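Side-chain contact in glycine cleavage system H protein 1 (Mycobacterium marinum, PDB 3TZU), which probably carries the methylamine group of glycine from the P protein to the T protein of the glycine cleavage system on a covalently bound lipoyl cofactor: residues T94-D99 and G111-V116. Sequence-based numbering, arbitrary orientation.
Sequences TAAVDD and GWLYSV
The methyl group of Ala-96 carries this small buried contact, meeting one polar and one apolar partner from 111-116. Its CB points from the helix toward that segment, and the nearest pair of CA atoms across the segments is Ala-96 and Gly-111, 5.8 Å apart.

The apolar part is a single methyl-to-methyl approach: Ala-96 CB lies 4.3 Å from Leu-113 CD2. Leu-113 does not aim its CB at the helix; with chi1 at -67° and CD1 anti to CA across the CB-CG bond (chi2 -177°), the other branch, CD2, is the one turned to Ala-96. The touch is light, and the two segments together bury 93 Å².

The polar neighbour is a backbone carbonyl. Ala-96 CB sits 3.8 Å from Trp-112 O, a van der Waals approach that helps enclose this oxygen, while Asn-93 ND2 supplies its hydrogen bond. Because Asn-93 immediately precedes the helix and also bonds to the backbone of Leu-113, it ties the start of the helix to the same turn of chain that Ala-96 covers. The CB of Trp-112 points away from the helix, and its indole, not touching Ala-96, engages Arg-37 in a cation-pi interaction.

The backbone bonds Asp-98 N to Thr-94 O (2.8 Å) and, from the residue just past the helix, Asp-99 N to Ala-95 O (2.9 Å) hold the turn around Ala-96. Val-38 on strand 36-40 is bonded by the backbones of both Leu-113 and Tyr-114, a classic beta bulge. Strand 114-118 runs between strands 36-40 and 88-92 in the antiparallel sheet of the lipoyl-binding fold, and helix 94-98, one residue beyond strand 88-92, lies against Trp-112 and Leu-113 just before Tyr-114, with Leu-56 touching both Val-97 and Leu-113.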
loop_
_atom_site.group_PDB
_atom_site.type_symbol
_atom_site.label_atom_id
_atom_site.label_comp_id
_atom_site.label_asym_id
_atom_site.label_seq_id
_atom_site.Cartn_x
_atom_site.Cartn_y
_atom_site.Cartn_z
ATOM N N THR A 94 -10.805 19.937 2.555
ATOM C CA THR A 94 -12.125 19.350 2.720
ATOM C C THR A 94 -12.716 18.776 1.430
ATOM O O THR A 94 -13.486 17.818 1.497
ATOM C CB THR A 94 -13.086 20.382 3.338
ATOM O OG1 THR A 94 -12.699 20.591 4.694
ATOM C CG2 THR A 94 -14.532 19.913 3.284
ATOM N N ALA A 95 -12.373 19.351 0.276
ATOM C CA ALA A 95 -12.786 18.773 -1.014
ATOM C C ALA A 95 -12.223 17.344 -1.138
ATOM O O ALA A 95 -12.884 16.463 -1.667
ATOM C CB ALA A 95 -12.331 19.633 -2.179
ATOM N N ALA A 96 -11.013 17.134 -0.623
ATOM C CA ALA A 96 -10.370 15.828 -0.615
ATOM C C ALA A 96 -11.123 14.835 0.266
ATOM O O ALA A 96 -11.362 13.700 -0.151
ATOM C CB ALA A 96 -8.939 15.966 -0.133
ATOM N N VAL A 97 -11.477 15.254 1.483
ATOM C CA VAL A 97 -12.244 14.426 2.411
ATOM C C VAL A 97 -13.596 14.089 1.825
ATOM O O VAL A 97 -14.043 12.939 1.904
ATOM C CB VAL A 97 -12.457 15.125 3.789
ATOM C CG1 VAL A 97 -13.600 14.483 4.587
ATOM C CG2 VAL A 97 -11.161 15.122 4.593
ATOM N N ASP A 98 -14.254 15.094 1.254
ATOM C CA ASP A 98 -15.585 14.913 0.691
ATOM C C ASP A 98 -15.613 14.027 -0.539
ATOM O O ASP A 98 -16.536 13.254 -0.699
ATOM C CB ASP A 98 -16.207 16.249 0.335
ATOM C CG ASP A 98 -16.719 16.996 1.544
ATOM O OD1 ASP A 98 -16.625 16.479 2.676
ATOM O OD2 ASP A 98 -17.210 18.109 1.356
ATOM N N ASP A 99 -14.621 14.150 -1.411
ATOM C CA ASP A 99 -14.571 13.357 -2.645
ATOM C C ASP A 99 -13.207 12.697 -2.737
ATOM O O ASP A 99 -12.348 13.148 -3.472
ATOM C CB ASP A 99 -14.854 14.240 -3.869
ATOM C CG ASP A 99 -14.902 13.447 -5.195
ATOM O OD1 ASP A 99 -14.925 12.189 -5.197
ATOM O OD2 ASP A 99 -14.913 14.108 -6.256
ATOM N N GLY A 111 -5.355 16.915 -4.802
ATOM C CA GLY A 111 -5.481 15.913 -3.757
ATOM C C GLY A 111 -4.622 16.088 -2.505
ATOM O O GLY A 111 -4.560 15.187 -1.676
ATOM N N TRP A 112 -3.966 17.232 -2.349
ATOM C CA TRP A 112 -3.280 17.555 -1.089
ATOM C C TRP A 112 -4.252 17.413 0.077
ATOM O O TRP A 112 -5.474 17.594 -0.079
ATOM C CB TRP A 112 -2.701 18.968 -1.152
ATOM C CG TRP A 112 -3.749 20.046 -1.168
ATOM C CD1 TRP A 112 -4.480 20.512 -2.258
ATOM C CD2 TRP A 112 -4.248 20.812 -0.030
ATOM N NE1 TRP A 112 -5.357 21.480 -1.883
ATOM C CE2 TRP A 112 -5.274 21.711 -0.561
ATOM C CE3 TRP A 112 -3.964 20.842 1.326
ATOM C CZ2 TRP A 112 -5.959 22.608 0.252
ATOM C CZ3 TRP A 112 -4.658 21.750 2.138
ATOM C CH2 TRP A 112 -5.629 22.610 1.615
ATOM N N LEU A 113 -3.731 17.071 1.250
ATOM C CA LEU A 113 -4.594 16.641 2.360
ATOM C C LEU A 113 -4.707 17.686 3.444
ATOM O O LEU A 113 -5.775 17.855 4.019
ATOM C CB LEU A 113 -4.066 15.333 2.959
ATOM C CG LEU A 113 -4.126 14.077 2.060
ATOM C CD1 LEU A 113 -3.644 12.821 2.806
ATOM C CD2 LEU A 113 -5.522 13.869 1.486
ATOM N N TYR A 114 -3.602 18.362 3.749
ATOM C CA TYR A 114 -3.577 19.416 4.774
ATOM C C TYR A 114 -2.346 20.298 4.629
ATOM O O TYR A 114 -1.463 20.018 3.836
ATOM C CB TYR A 114 -3.686 18.833 6.216
ATOM C CG TYR A 114 -2.518 18.001 6.714
ATOM C CD1 TYR A 114 -1.379 18.596 7.213
ATOM C CD2 TYR A 114 -2.581 16.607 6.720
ATOM C CE1 TYR A 114 -0.307 17.836 7.683
ATOM C CE2 TYR A 114 -1.510 15.832 7.177
ATOM C CZ TYR A 114 -0.373 16.463 7.656
ATOM O OH TYR A 114 0.693 15.727 8.120
ATOM N N SER A 115 -2.313 21.401 5.370
ATOM C CA SER A 115 -1.111 22.226 5.443
ATOM C C SER A 115 -0.734 22.377 6.897
ATOM O O SER A 115 -1.612 22.486 7.773
ATOM C CB SER A 115 -1.319 23.594 4.805
ATOM O OG SER A 115 -1.980 24.473 5.687
ATOM N N VAL A 116 0.570 22.362 7.144
ATOM C CA VAL A 116 1.128 22.441 8.487
ATOM C C VAL A 116 2.121 23.608 8.540
ATOM O O VAL A 116 2.745 23.925 7.526
ATOM C CB VAL A 116 1.801 21.092 8.896
ATOM C CG1 VAL A 116 2.833 20.637 7.854
ATOM C CG2 VAL A 116 2.436 21.180 10.273
#